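BIFUNCTIONAL PROTEIN Proline utilization A (PutA) (Corynebacterium freiburgense, PDB 5UX5) catalyses the two-step oxidation of proline to glutamate, joining an FAD-dependent proline dehydrogenase and an NAD-dependent L-glutamate gamma-semialdehyde dehydrogenase in one chain. Local coordinates at residues V154-E159 / L171-E176; D201-T206 / T242-E247; E501-V506 / M659-V664; A943-A948 / R1050-F1055; E985-L990 / L1001-T1006. All coordinates share one frame; numbering follows the deposited sequence.

Contacts 1 and 2 both lie in the proline dehydrogenase barrel, with centres about 21 Å apart. Contact 1 is a buried apolar strand-to-helix seam, while contact 2, partly buried, joins two outer helices through a salt bridge. Contact 3, about 67 Å from contact 1 between centres, belongs to the aldehyde dehydrogenase part; also partly buried, it rests on an imidazole between a helix and a turn. Contacts 4 and 5 sit in the C-terminal part of the chain and touch: the salt bridge from Asp945 OD1 to Arg989 NH2 (2.7 Å) ties them together. Contact 4 is buried and sets a carboxylate against a leucine; contact 5 runs from a buried leucine to an exposed lysine over a phenylalanine ring.

Contact 1 (V154-E159 / L171-E176); sequences VNLLGE and LTRTME
Leu156 meets Arg173 at the root of its side chain, so the guanidinium, the one flat group among the touching residues, takes no atom of 154-159 on either face or at its edges. The arginine chain runs extended from CG to NE and carries that charged end away from the leucine; its NH1 has a long, weak ion pair with Asp407. The touching is therefore done by aliphatic carbon: Leu156 CD2 lies 3.5 Å from Arg173 CB. On the neighbouring residue of the helix, the same methyl is 4.0 Å from Thr174 OG1, and Leu156 CB is 3.9 Å from that hydroxyl oxygen. Both are van der Waals approaches of carbon to oxygen; the hydroxyl's polar partner is Arg170 O, one turn earlier in its own helix. The threonine torsion (chi1 -68°), with OG1 beside the backbone N, is compatible with that bond. In Leu156, CG stands opposite the backbone N (chi1 -180°), and the branch projects from the strand toward the helix. The backbones come closest at Leu156 and Thr174, their CA atoms 6.7 Å apart. Val402 of the adjoining strand 396-403 also touches Leu156, while Leu171 and Met175 pack on helix 202-221. Strand 151-157, helix 164-178 and strand 185-189 form a beta-alpha-beta crossover with parallel strands, the repeating element of the TIM-barrel fold expected for the proline dehydrogenase family.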
# COMPACT_ATOMS: atom_id res chain seq x y z
N VAL A 154 31.18 8.56 -12.25
CA VAL A 154 31.32 7.60 -11.16
C VAL A 154 30.05 7.65 -10.32
O VAL A 154 29.65 8.71 -9.83
CB VAL A 154 32.58 7.90 -10.34
CG1 VAL A 154 32.77 6.87 -9.24
CG2 VAL A 154 33.78 7.87 -11.27
N ASN A 155 29.41 6.49 -10.18
CA ASN A 155 28.12 6.36 -9.50
C ASN A 155 28.23 5.25 -8.47
O ASN A 155 28.56 4.10 -8.81
CB ASN A 155 27.02 6.05 -10.53
CG ASN A 155 25.61 5.94 -9.93
OD1 ASN A 155 24.88 5.02 -10.25
ND2 ASN A 155 25.23 6.89 -9.08
N LEU A 156 27.95 5.57 -7.21
CA LEU A 156 28.11 4.62 -6.12
C LEU A 156 26.82 3.82 -5.92
O LEU A 156 25.76 4.39 -5.64
CB LEU A 156 28.51 5.34 -4.83
CG LEU A 156 28.69 4.40 -3.64
CD1 LEU A 156 29.87 3.46 -3.85
CD2 LEU A 156 28.87 5.17 -2.33
N LEU A 157 26.91 2.51 -6.10
CA LEU A 157 25.80 1.61 -5.85
C LEU A 157 25.96 0.93 -4.49
O LEU A 157 27.02 0.99 -3.86
CB LEU A 157 25.70 0.56 -6.96
CG LEU A 157 25.61 1.13 -8.39
CD1 LEU A 157 25.65 0.00 -9.44
CD2 LEU A 157 24.40 2.04 -8.58
N GLY A 158 24.91 0.25 -4.04
CA GLY A 158 25.07 -0.51 -2.81
C GLY A 158 23.74 -0.93 -2.20
O GLY A 158 22.73 -1.02 -2.89
N GLU A 159 23.81 -1.24 -0.90
CA GLU A 159 22.67 -1.72 -0.12
C GLU A 159 21.49 -0.76 -0.24
O GLU A 159 21.66 0.46 -0.32
CB GLU A 159 23.09 -1.87 1.36
CG GLU A 159 22.52 -3.06 2.15
CD GLU A 159 23.14 -3.19 3.56
OE1 GLU A 159 23.62 -2.18 4.13
OE2 GLU A 159 23.16 -4.32 4.10
N LEU A 171 26.48 8.98 0.93
CA LEU A 171 26.95 10.36 0.88
C LEU A 171 28.43 10.45 1.23
O LEU A 171 29.23 10.99 0.46
CB LEU A 171 26.13 11.23 1.82
CG LEU A 171 26.57 12.68 1.95
CD1 LEU A 171 26.50 13.39 0.61
CD2 LEU A 171 25.79 13.44 3.00
N THR A 172 28.82 9.92 2.39
CA THR A 172 30.21 10.10 2.80
C THR A 172 31.15 9.40 1.83
O THR A 172 32.25 9.90 1.55
CB THR A 172 30.44 9.56 4.22
OG1 THR A 172 30.10 8.18 4.27
CG2 THR A 172 29.65 10.33 5.29
N ARG A 173 30.72 8.26 1.29
CA ARG A 173 31.57 7.52 0.36
C ARG A 173 31.66 8.21 -1.00
O ARG A 173 32.71 8.14 -1.66
CB ARG A 173 31.05 6.09 0.21
CG ARG A 173 31.19 5.24 1.44
CD ARG A 173 30.66 3.83 1.24
NE ARG A 173 30.80 3.07 2.48
CZ ARG A 173 30.08 2.02 2.83
NH1 ARG A 173 29.13 1.57 2.02
NH2 ARG A 173 30.29 1.42 3.99
N THR A 174 30.58 8.87 -1.43
CA THR A 174 30.63 9.71 -2.63
C THR A 174 31.53 10.91 -2.40
O THR A 174 32.29 11.30 -3.29
CB THR A 174 29.23 10.16 -3.01
OG1 THR A 174 28.47 9.03 -3.45
CG2 THR A 174 29.30 11.19 -4.16
N MET A 175 31.46 11.49 -1.20
CA MET A 175 32.37 12.56 -0.84
C MET A 175 33.82 12.11 -0.94
O MET A 175 34.67 12.87 -1.41
CB MET A 175 32.09 13.04 0.59
CG MET A 175 30.80 13.82 0.74
SD MET A 175 30.46 14.27 2.45
CE MET A 175 31.77 15.41 2.85
N GLU A 176 34.11 10.87 -0.55
CA GLU A 176 35.50 10.40 -0.64
C GLU A 176 35.98 10.32 -2.08
O GLU A 176 37.13 10.65 -2.37
CB GLU A 176 35.64 9.04 0.06
CG GLU A 176 35.50 9.10 1.58
CD GLU A 176 36.46 10.09 2.25
OE1 GLU A 176 37.63 10.22 1.80
OE2 GLU A 176 36.03 10.71 3.25

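Contact 2 (D201-T206 / T242-E247); sequences DIDGNT and TIRLFE
Arg244 reaches across to Asp203 with a nearly straight side chain: CG lies opposite the backbone N (chi1 -178°), and the chain stays extended as far as NE. This delivers the guanidinium edge to the carboxylate. NH1 donates to Asp203 OD1 at 2.9 Å with an N-H...O angle of 161°, in the guanidinium plane and on the anti lone pair of the oxygen. A second bond from Arg244 NH2 to the same OD1 (3.4 Å) is weak, and the two flat groups are turned 63° from each other, so this is not a flat two-oxygen pairing. Thr206 OG1 sits over one guanidinium face, 3.4 Å above its plane. It is not bonded to Arg244 NE, the angle being poor; the hydroxyl, set beside its own backbone N, donates to Ile202 O (2.9 Å), while NE is engaged by Glu248. Ile202 CG2 approaches Arg244 NH1 obliquely at 3.5 Å. At the start of helix 202-221 Asp201 is the N-cap, its OD1 accepting from Gly204 N at 3.1 Å. The axes of the short stretches 202-206 and 242-247 approach to 10.0 Å; their parent helices, 202-221 and 239-251, follow successive parallel strands and pack as neighbours in the outer helical layer of a TIM barrel.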
# COMPACT_ATOMS: atom_id res chain seq x y z
N ASP A 201 6.23 16.12 2.74
CA ASP A 201 6.97 17.20 3.37
C ASP A 201 8.06 17.65 2.40
O ASP A 201 9.23 17.35 2.61
CB ASP A 201 7.56 16.75 4.70
CG ASP A 201 8.24 17.88 5.46
OD1 ASP A 201 7.86 19.05 5.22
OD2 ASP A 201 9.16 17.61 6.29
N ILE A 202 7.66 18.37 1.34
CA ILE A 202 8.65 18.80 0.36
C ILE A 202 9.58 19.86 0.96
O ILE A 202 10.79 19.77 0.78
CB ILE A 202 7.98 19.30 -0.94
CG1 ILE A 202 9.01 19.39 -2.05
CG2 ILE A 202 7.39 20.67 -0.79
CD1 ILE A 202 8.42 19.63 -3.40
N ASP A 203 9.04 20.77 1.79
CA ASP A 203 9.84 21.84 2.40
C ASP A 203 10.91 21.25 3.30
O ASP A 203 12.08 21.67 3.25
CB ASP A 203 8.98 22.81 3.23
CG ASP A 203 7.87 23.52 2.43
OD1 ASP A 203 7.90 23.56 1.19
OD2 ASP A 203 6.97 24.08 3.08
N GLY A 204 10.53 20.29 4.14
CA GLY A 204 11.47 19.69 5.06
C GLY A 204 12.45 18.79 4.36
O GLY A 204 13.63 18.74 4.72
N ASN A 205 11.99 18.05 3.36
CA ASN A 205 12.91 17.21 2.61
C ASN A 205 13.97 18.06 1.92
O ASN A 205 15.15 17.69 1.89
CB ASN A 205 12.14 16.36 1.61
CG ASN A 205 11.27 15.31 2.29
OD1 ASN A 205 11.02 15.37 3.49
ND2 ASN A 205 10.80 14.35 1.52
N THR A 206 13.57 19.23 1.38
CA THR A 206 14.51 20.12 0.71
C THR A 206 15.59 20.59 1.67
O THR A 206 16.78 20.55 1.34
CB THR A 206 13.80 21.34 0.12
OG1 THR A 206 12.89 20.92 -0.90
CG2 THR A 206 14.81 22.24 -0.51
N THR A 242 13.83 17.28 -6.21
CA THR A 242 15.19 17.34 -6.75
C THR A 242 15.43 18.63 -7.53
O THR A 242 16.48 19.26 -7.37
CB THR A 242 15.48 16.13 -7.62
OG1 THR A 242 15.22 14.92 -6.89
CG2 THR A 242 16.93 16.15 -8.04
N ILE A 243 14.49 19.04 -8.38
CA ILE A 243 14.61 20.31 -9.08
C ILE A 243 14.71 21.44 -8.07
O ILE A 243 15.48 22.40 -8.25
CB ILE A 243 13.43 20.55 -10.02
CG1 ILE A 243 13.46 19.62 -11.21
CG2 ILE A 243 13.40 22.00 -10.48
CD1 ILE A 243 12.12 19.56 -11.86
N ARG A 244 13.90 21.37 -7.01
CA ARG A 244 13.94 22.41 -5.99
C ARG A 244 15.25 22.37 -5.23
O ARG A 244 15.83 23.41 -4.90
CB ARG A 244 12.76 22.25 -5.04
CG ARG A 244 12.72 23.31 -4.02
CD ARG A 244 11.48 23.20 -3.23
NE ARG A 244 11.60 23.96 -1.99
CZ ARG A 244 10.65 24.03 -1.07
NH1 ARG A 244 9.51 23.37 -1.26
NH2 ARG A 244 10.84 24.74 0.02
N LEU A 245 15.73 21.17 -4.92
CA LEU A 245 17.04 21.05 -4.29
C LEU A 245 18.11 21.69 -5.16
O LEU A 245 18.89 22.52 -4.70
CB LEU A 245 17.33 19.57 -4.03
CG LEU A 245 18.77 19.10 -3.95
CD1 LEU A 245 19.40 19.69 -2.71
CD2 LEU A 245 18.78 17.58 -3.96
N PHE A 246 18.10 21.35 -6.45
CA PHE A 246 19.08 21.87 -7.41
C PHE A 246 19.06 23.40 -7.45
O PHE A 246 20.11 24.03 -7.33
CB PHE A 246 18.76 21.29 -8.77
CG PHE A 246 19.79 21.52 -9.84
CD1 PHE A 246 21.04 20.95 -9.75
CD2 PHE A 246 19.45 22.21 -11.01
CE1 PHE A 246 21.98 21.13 -10.80
CE2 PHE A 246 20.36 22.38 -12.04
CZ PHE A 246 21.63 21.84 -11.94
N GLU A 247 17.88 24.01 -7.59
CA GLU A 247 17.82 25.45 -7.83
C GLU A 247 18.09 26.25 -6.57
O GLU A 247 18.77 27.28 -6.62
CB GLU A 247 16.47 25.83 -8.43
CG GLU A 247 16.33 25.26 -9.81
CD GLU A 247 15.02 25.59 -10.52
OE1 GLU A 247 14.76 24.92 -11.52
OE2 GLU A 247 14.24 26.47 -10.08

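Contact 3 (E501-V506 / M659-V664); sequences EVDKTV and MSHPDV
His661, whose ring packs on Val506, accepts at ND1 from Asp663 N: 2.8 Å, with an N-H...N angle of 167° and the donor close to the ring plane. The acceptor and donor are two residues apart inside the type I turn running from His661 to Val664, which is also closed by Val664 N to His661 O at 3.2 Å. Across the contact, Val506 CG1 lies over one face of the imidazole, 3.8 Å from its centroid and 17° off the ring normal, a CH-pi contact displaced toward CE1. Pro662 CD covers the opposite face. The torsion that sets His661 CG opposite its backbone N (chi1 -169°) sends the ring from the turn toward helix 499-511. At another part of the ring edge, Asp503 OD1 is 3.1 Å from His661 NE2, its carboxylate plane steeply inclined to the imidazole. The same oxygen forms a salt bridge with Arg657 from helix 653-659, so the aspartate is anchored to the helix that precedes the turn. Met659, at the end of that helix, touches NAD, whereas the side chain of His661 is about 11 Å from the cofactor. Accepting from Asp663 N is consistent with an ND1 that carries no proton; that bond, close to the ring plane, helps to fix the rotation of an imidazole covered on both faces, which here joins the turn to the helix.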
# COMPACT_ATOMS: atom_id res chain seq x y z
N GLU A 501 -33.48 9.04 27.03
CA GLU A 501 -33.16 9.57 25.72
C GLU A 501 -32.74 8.47 24.75
O GLU A 501 -33.04 8.54 23.55
CB GLU A 501 -32.08 10.63 25.82
CG GLU A 501 -32.00 11.50 24.60
CD GLU A 501 -30.74 12.33 24.55
OE1 GLU A 501 -30.19 12.44 23.44
OE2 GLU A 501 -30.29 12.86 25.60
N VAL A 502 -32.05 7.44 25.24
CA VAL A 502 -31.74 6.31 24.37
C VAL A 502 -33.03 5.65 23.92
O VAL A 502 -33.21 5.32 22.74
CB VAL A 502 -30.82 5.30 25.08
CG1 VAL A 502 -30.62 4.07 24.18
CG2 VAL A 502 -29.49 5.92 25.38
N ASP A 503 -33.96 5.46 24.85
CA ASP A 503 -35.24 4.86 24.51
C ASP A 503 -36.01 5.73 23.53
O ASP A 503 -36.57 5.23 22.55
CB ASP A 503 -36.03 4.57 25.79
CG ASP A 503 -35.53 3.31 26.50
OD1 ASP A 503 -34.93 2.46 25.80
OD2 ASP A 503 -35.76 3.14 27.74
N LYS A 504 -36.04 7.04 23.75
CA LYS A 504 -36.79 7.91 22.85
C LYS A 504 -36.20 7.85 21.44
O LYS A 504 -36.93 7.72 20.45
CB LYS A 504 -36.81 9.34 23.38
N THR A 505 -34.88 7.93 21.33
CA THR A 505 -34.21 7.94 20.03
C THR A 505 -34.34 6.60 19.30
O THR A 505 -34.57 6.58 18.09
CB THR A 505 -32.75 8.31 20.24
OG1 THR A 505 -32.69 9.67 20.70
CG2 THR A 505 -31.97 8.17 18.95
N VAL A 506 -34.16 5.48 20.01
CA VAL A 506 -34.29 4.16 19.39
C VAL A 506 -35.69 3.97 18.79
O VAL A 506 -35.84 3.57 17.63
CB VAL A 506 -33.97 3.05 20.42
CG1 VAL A 506 -34.48 1.71 19.93
CG2 VAL A 506 -32.48 2.97 20.63
N MET A 659 -26.63 -0.75 24.03
CA MET A 659 -26.13 -2.01 23.49
C MET A 659 -27.03 -3.18 23.84
O MET A 659 -27.03 -4.18 23.12
CB MET A 659 -24.72 -2.32 23.98
CG MET A 659 -23.72 -1.28 23.63
SD MET A 659 -23.74 -0.77 21.91
CE MET A 659 -22.54 0.59 21.99
N SER A 660 -27.75 -3.12 24.96
CA SER A 660 -28.62 -4.22 25.36
C SER A 660 -30.05 -4.03 24.88
O SER A 660 -30.93 -4.82 25.26
CB SER A 660 -28.61 -4.41 26.88
OG SER A 660 -29.35 -3.40 27.55
N HIS A 661 -30.31 -3.00 24.09
CA HIS A 661 -31.69 -2.59 23.89
C HIS A 661 -32.51 -3.69 23.20
O HIS A 661 -32.03 -4.32 22.25
CB HIS A 661 -31.75 -1.29 23.10
CG HIS A 661 -33.12 -0.69 23.10
ND1 HIS A 661 -34.17 -1.25 22.40
CD2 HIS A 661 -33.63 0.35 23.79
CE1 HIS A 661 -35.26 -0.54 22.62
NE2 HIS A 661 -34.96 0.43 23.47
N PRO A 662 -33.73 -3.97 23.67
CA PRO A 662 -34.51 -5.08 23.08
C PRO A 662 -34.79 -4.91 21.61
O PRO A 662 -34.99 -5.92 20.94
CB PRO A 662 -35.81 -5.08 23.89
CG PRO A 662 -35.48 -4.31 25.16
CD PRO A 662 -34.41 -3.33 24.81
N ASP A 663 -34.80 -3.69 21.07
CA ASP A 663 -35.13 -3.43 19.67
C ASP A 663 -33.90 -3.21 18.80
O ASP A 663 -34.05 -2.70 17.68
CB ASP A 663 -36.05 -2.22 19.54
CG ASP A 663 -37.34 -2.38 20.31
OD1 ASP A 663 -37.90 -3.49 20.30
OD2 ASP A 663 -37.78 -1.38 20.95
N VAL A 664 -32.71 -3.52 19.27
CA VAL A 664 -31.52 -3.47 18.42
C VAL A 664 -31.29 -4.88 17.88
O VAL A 664 -31.12 -5.83 18.66
CB VAL A 664 -30.30 -2.93 19.18
CG1 VAL A 664 -29.06 -3.11 18.39
CG2 VAL A 664 -30.50 -1.46 19.51

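Contact 4 (A943-A948 / R1050-F1055); sequences ALDEIA and RELLHF
Asp945 of helix 936-953 lies against Leu1052, in the 3-10 segment 1052-1055, within the alpha/beta, probably Rossmann-like, C-terminal region whose parallel strands include 965-980 and 1000-1003. Followed outward, the aspartate meets the leucine at every atom. Its CB is 3.8 Å from Leu1052 CD1, and its CG is 3.7 Å from the same methyl. OD1 approaches closest, 3.4 Å from Leu1052 CD1, whereas OD2 lies 4.1 Å from Leu1052 CD2. With CG beside the backbone N (chi1 -74°), the carboxylate leans toward the leucine branch although CB itself does not point that way. OD1 of this buried carboxylate forms a salt bridge with Arg989 of helix 984-997. The leucine thus borders an ion pair without taking part in it. One turn along the first helix, Ala948 CB adds a looser apolar touch, 4.4 Å from Leu1052 CD1, and Phe953 of the same helix and Ala993 also touch Leu1052. Next to the leucine, Glu1051 has a salt bridge with Arg1017 through OE2, while His1054 ND1 donates to Glu1051 OE1 at 2.7 Å, reaching the oxygen from 68° out of the carboxylate plane.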
# COMPACT_ATOMS: atom_id res chain seq x y z
N ALA A 943 -29.08 -30.48 -4.04
CA ALA A 943 -28.89 -29.87 -5.35
C ALA A 943 -28.40 -28.44 -5.23
O ALA A 943 -27.52 -28.01 -5.98
CB ALA A 943 -30.19 -29.90 -6.16
N LEU A 944 -28.99 -27.69 -4.29
CA LEU A 944 -28.62 -26.29 -4.12
C LEU A 944 -27.20 -26.15 -3.58
O LEU A 944 -26.52 -25.16 -3.90
CB LEU A 944 -29.64 -25.61 -3.21
CG LEU A 944 -31.05 -25.54 -3.84
CD1 LEU A 944 -32.06 -24.89 -2.93
CD2 LEU A 944 -31.02 -24.83 -5.15
N ASP A 945 -26.73 -27.11 -2.77
CA ASP A 945 -25.33 -27.14 -2.37
C ASP A 945 -24.43 -27.28 -3.59
O ASP A 945 -23.43 -26.57 -3.73
CB ASP A 945 -25.08 -28.27 -1.38
CG ASP A 945 -25.65 -27.98 0.02
OD1 ASP A 945 -26.04 -26.82 0.29
OD2 ASP A 945 -25.69 -28.90 0.87
N GLU A 946 -24.77 -28.19 -4.49
CA GLU A 946 -23.98 -28.36 -5.70
C GLU A 946 -23.89 -27.05 -6.49
O GLU A 946 -22.81 -26.64 -6.89
CB GLU A 946 -24.58 -29.47 -6.57
CG GLU A 946 -23.80 -29.76 -7.83
CD GLU A 946 -22.42 -30.32 -7.58
OE1 GLU A 946 -21.57 -30.19 -8.49
OE2 GLU A 946 -22.18 -30.91 -6.50
N ILE A 947 -25.03 -26.39 -6.70
CA ILE A 947 -25.04 -25.16 -7.50
C ILE A 947 -24.26 -24.06 -6.81
O ILE A 947 -23.50 -23.31 -7.44
CB ILE A 947 -26.48 -24.70 -7.81
CG1 ILE A 947 -27.21 -25.71 -8.64
CG2 ILE A 947 -26.49 -23.35 -8.46
CD1 ILE A 947 -28.65 -25.36 -8.68
N ALA A 948 -24.47 -23.90 -5.51
CA ALA A 948 -23.70 -22.90 -4.76
C ALA A 948 -22.22 -23.22 -4.82
O ALA A 948 -21.39 -22.33 -5.00
CB ALA A 948 -24.19 -22.83 -3.31
N ARG A 1050 -26.90 -20.01 1.21
CA ARG A 1050 -26.91 -19.44 2.55
C ARG A 1050 -26.36 -20.41 3.60
O ARG A 1050 -25.45 -20.04 4.35
CB ARG A 1050 -28.31 -19.02 2.96
CG ARG A 1050 -28.98 -17.98 2.08
CD ARG A 1050 -28.15 -16.76 1.90
NE ARG A 1050 -27.54 -16.35 3.15
CZ ARG A 1050 -26.55 -15.45 3.22
NH1 ARG A 1050 -26.10 -14.87 2.11
NH2 ARG A 1050 -26.02 -15.15 4.40
N GLU A 1051 -26.85 -21.65 3.63
CA GLU A 1051 -26.51 -22.55 4.73
C GLU A 1051 -25.04 -22.92 4.73
O GLU A 1051 -24.45 -23.08 5.79
CB GLU A 1051 -27.36 -23.81 4.67
CG GLU A 1051 -27.25 -24.75 5.87
CD GLU A 1051 -27.66 -24.10 7.20
OE1 GLU A 1051 -26.87 -24.21 8.17
OE2 GLU A 1051 -28.79 -23.54 7.30
N LEU A 1052 -24.43 -23.07 3.55
CA LEU A 1052 -23.04 -23.51 3.50
C LEU A 1052 -22.07 -22.47 4.09
O LEU A 1052 -20.92 -22.81 4.40
CB LEU A 1052 -22.62 -23.88 2.07
CG LEU A 1052 -23.22 -25.20 1.52
CD1 LEU A 1052 -22.97 -25.42 0.04
CD2 LEU A 1052 -22.72 -26.41 2.26
N LEU A 1053 -22.51 -21.21 4.29
CA LEU A 1053 -21.60 -20.24 4.90
C LEU A 1053 -21.22 -20.68 6.31
O LEU A 1053 -20.11 -20.42 6.77
CB LEU A 1053 -22.20 -18.83 4.88
CG LEU A 1053 -22.34 -18.15 3.50
CD1 LEU A 1053 -23.10 -16.84 3.51
CD2 LEU A 1053 -21.03 -17.91 2.83
N HIS A 1054 -22.13 -21.39 6.98
CA HIS A 1054 -21.87 -21.91 8.32
C HIS A 1054 -20.78 -22.96 8.34
O HIS A 1054 -20.25 -23.27 9.41
CB HIS A 1054 -23.16 -22.49 8.90
CG HIS A 1054 -24.28 -21.51 8.95
ND1 HIS A 1054 -25.57 -21.83 8.57
CD2 HIS A 1054 -24.32 -20.22 9.35
CE1 HIS A 1054 -26.35 -20.78 8.72
NE2 HIS A 1054 -25.62 -19.78 9.19
N PHE A 1055 -20.40 -23.49 7.17
CA PHE A 1055 -19.39 -24.54 7.09
C PHE A 1055 -18.07 -24.05 6.53
O PHE A 1055 -17.17 -24.88 6.29
CB PHE A 1055 -19.94 -25.70 6.26
CG PHE A 1055 -21.09 -26.40 6.92
CD1 PHE A 1055 -22.36 -25.82 6.93
CD2 PHE A 1055 -20.92 -27.62 7.54
CE1 PHE A 1055 -23.43 -26.45 7.55
CE2 PHE A 1055 -21.99 -28.26 8.14
CZ PHE A 1055 -23.24 -27.68 8.15

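Contact 5 (E985-L990 / L1001-T1006); sequences EQFNRL and LRKLET
Phe987 offers one ring face to the side chain of Lys1003, whose CE stands 4.1 Å from the ring centroid and 20° off the normal, a CH-pi contact. The overlap is offset toward the rim, with Lys1003 CE 3.8 Å from Phe987 CE1. A bend at the end of the lysine (chi4 -67°) keeps NZ near the ring as well: 4.5 Å from the centroid and off-centre, it makes a cation-pi interaction. Leu1001 CD1 comes to the ring obliquely, 4.3 Å from Phe987 CZ, and reaches Leu990 CB at 4.1 Å. Helix 984-997 here follows strand 965-980 and leads into strand 1000-1003, which pairs in parallel with strand 965-980, a beta-alpha-beta unit; Phe987 and Leu990 both also touch Val979 of the earlier strand. The contact thus grades from leucine packing on the sheet to an exposed ammonium, which also has a long, weak ion pair with Asp982. Because NZ lies off-centre and no nearer than CE, the cation-pi term is probably a modest addition to mainly apolar adhesion.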
# COMPACT_ATOMS: atom_id res chain seq x y z
N GLU A 985 -33.90 -35.21 10.26
CA GLU A 985 -33.87 -34.70 8.91
C GLU A 985 -32.91 -33.52 8.80
O GLU A 985 -32.06 -33.49 7.92
CB GLU A 985 -35.28 -34.33 8.44
CG GLU A 985 -35.24 -33.52 7.18
CD GLU A 985 -36.57 -33.42 6.46
OE1 GLU A 985 -37.58 -32.99 7.07
OE2 GLU A 985 -36.60 -33.77 5.27
N GLN A 986 -33.02 -32.55 9.72
CA GLN A 986 -32.13 -31.39 9.68
C GLN A 986 -30.69 -31.81 9.95
O GLN A 986 -29.76 -31.31 9.30
CB GLN A 986 -32.56 -30.32 10.69
CG GLN A 986 -33.94 -29.74 10.40
CD GLN A 986 -34.49 -28.88 11.53
OE1 GLN A 986 -33.75 -28.42 12.40
NE2 GLN A 986 -35.79 -28.66 11.52
N PHE A 987 -30.47 -32.74 10.88
CA PHE A 987 -29.13 -33.27 11.06
C PHE A 987 -28.57 -33.89 9.77
O PHE A 987 -27.36 -33.85 9.54
CB PHE A 987 -29.08 -34.27 12.20
CG PHE A 987 -27.70 -34.49 12.72
CD1 PHE A 987 -27.14 -33.60 13.64
CD2 PHE A 987 -26.92 -35.54 12.27
CE1 PHE A 987 -25.85 -33.77 14.12
CE2 PHE A 987 -25.61 -35.73 12.74
CZ PHE A 987 -25.08 -34.84 13.67
N ASN A 988 -29.42 -34.53 8.96
CA ASN A 988 -28.95 -35.06 7.68
C ASN A 988 -28.62 -33.94 6.71
O ASN A 988 -27.65 -34.03 5.94
CB ASN A 988 -29.99 -36.01 7.09
CG ASN A 988 -30.05 -37.35 7.81
OD1 ASN A 988 -29.13 -37.73 8.54
ND2 ASN A 988 -31.13 -38.09 7.58
N ARG A 989 -29.41 -32.86 6.73
CA ARG A 989 -29.07 -31.71 5.91
C ARG A 989 -27.69 -31.18 6.26
O ARG A 989 -26.97 -30.71 5.38
CB ARG A 989 -30.12 -30.60 6.08
CG ARG A 989 -30.02 -29.56 5.00
CD ARG A 989 -28.99 -28.45 5.30
NE ARG A 989 -28.85 -27.55 4.16
CZ ARG A 989 -28.00 -27.75 3.17
NH1 ARG A 989 -27.18 -28.78 3.17
NH2 ARG A 989 -27.97 -26.91 2.17
N LEU A 990 -27.33 -31.20 7.56
CA LEU A 990 -25.98 -30.81 7.96
C LEU A 990 -24.93 -31.86 7.57
O LEU A 990 -23.77 -31.52 7.34
CB LEU A 990 -25.92 -30.52 9.47
CG LEU A 990 -26.77 -29.39 10.10
CD1 LEU A 990 -26.33 -29.14 11.50
CD2 LEU A 990 -26.72 -28.12 9.33
N LEU A 1001 -18.95 -32.83 12.37
CA LEU A 1001 -20.09 -32.49 13.21
C LEU A 1001 -19.90 -33.11 14.59
O LEU A 1001 -19.52 -34.28 14.70
CB LEU A 1001 -21.38 -32.99 12.57
CG LEU A 1001 -21.59 -32.43 11.19
CD1 LEU A 1001 -22.82 -33.02 10.55
CD2 LEU A 1001 -21.74 -30.98 11.32
N ARG A 1002 -20.11 -32.31 15.64
CA ARG A 1002 -20.09 -32.80 17.02
C ARG A 1002 -21.40 -32.43 17.69
O ARG A 1002 -21.75 -31.24 17.74
CB ARG A 1002 -18.92 -32.22 17.82
CG ARG A 1002 -17.58 -32.79 17.49
CD ARG A 1002 -16.53 -32.24 18.43
NE ARG A 1002 -15.19 -32.36 17.87
CZ ARG A 1002 -14.16 -31.60 18.24
NH1 ARG A 1002 -14.34 -30.68 19.17
NH2 ARG A 1002 -12.96 -31.76 17.68
N LYS A 1003 -22.13 -33.44 18.17
CA LYS A 1003 -23.35 -33.20 18.93
C LYS A 1003 -22.99 -32.65 20.30
O LYS A 1003 -21.96 -33.01 20.87
CB LYS A 1003 -24.18 -34.48 19.06
CG LYS A 1003 -25.39 -34.52 18.10
CD LYS A 1003 -26.06 -35.88 18.07
CE LYS A 1003 -27.13 -35.97 16.98
NZ LYS A 1003 -28.30 -35.08 17.23
N LEU A 1004 -23.80 -31.71 20.78
CA LEU A 1004 -23.47 -30.94 21.97
C LEU A 1004 -24.69 -30.90 22.88
O LEU A 1004 -25.80 -30.62 22.42
CB LEU A 1004 -23.06 -29.52 21.61
CG LEU A 1004 -22.60 -28.58 22.72
CD1 LEU A 1004 -21.13 -28.79 23.10
CD2 LEU A 1004 -22.84 -27.18 22.28
N GLU A 1005 -24.47 -31.17 24.16
CA GLU A 1005 -25.52 -31.14 25.17
C GLU A 1005 -25.44 -29.86 26.00
O GLU A 1005 -24.50 -29.06 25.88
CB GLU A 1005 -25.40 -32.37 26.08
CG GLU A 1005 -25.45 -33.70 25.35
CD GLU A 1005 -26.77 -34.44 25.59
OE1 GLU A 1005 -27.74 -34.21 24.83
OE2 GLU A 1005 -26.82 -35.25 26.55
N THR A 1006 -26.45 -29.65 26.85
CA THR A 1006 -26.35 -28.58 27.83
C THR A 1006 -25.25 -28.92 28.83
O THR A 1006 -25.11 -30.08 29.23
CB THR A 1006 -27.68 -28.39 28.58
OG1 THR A 1006 -28.79 -28.56 27.69
CG2 THR A 1006 -27.76 -27.00 29.20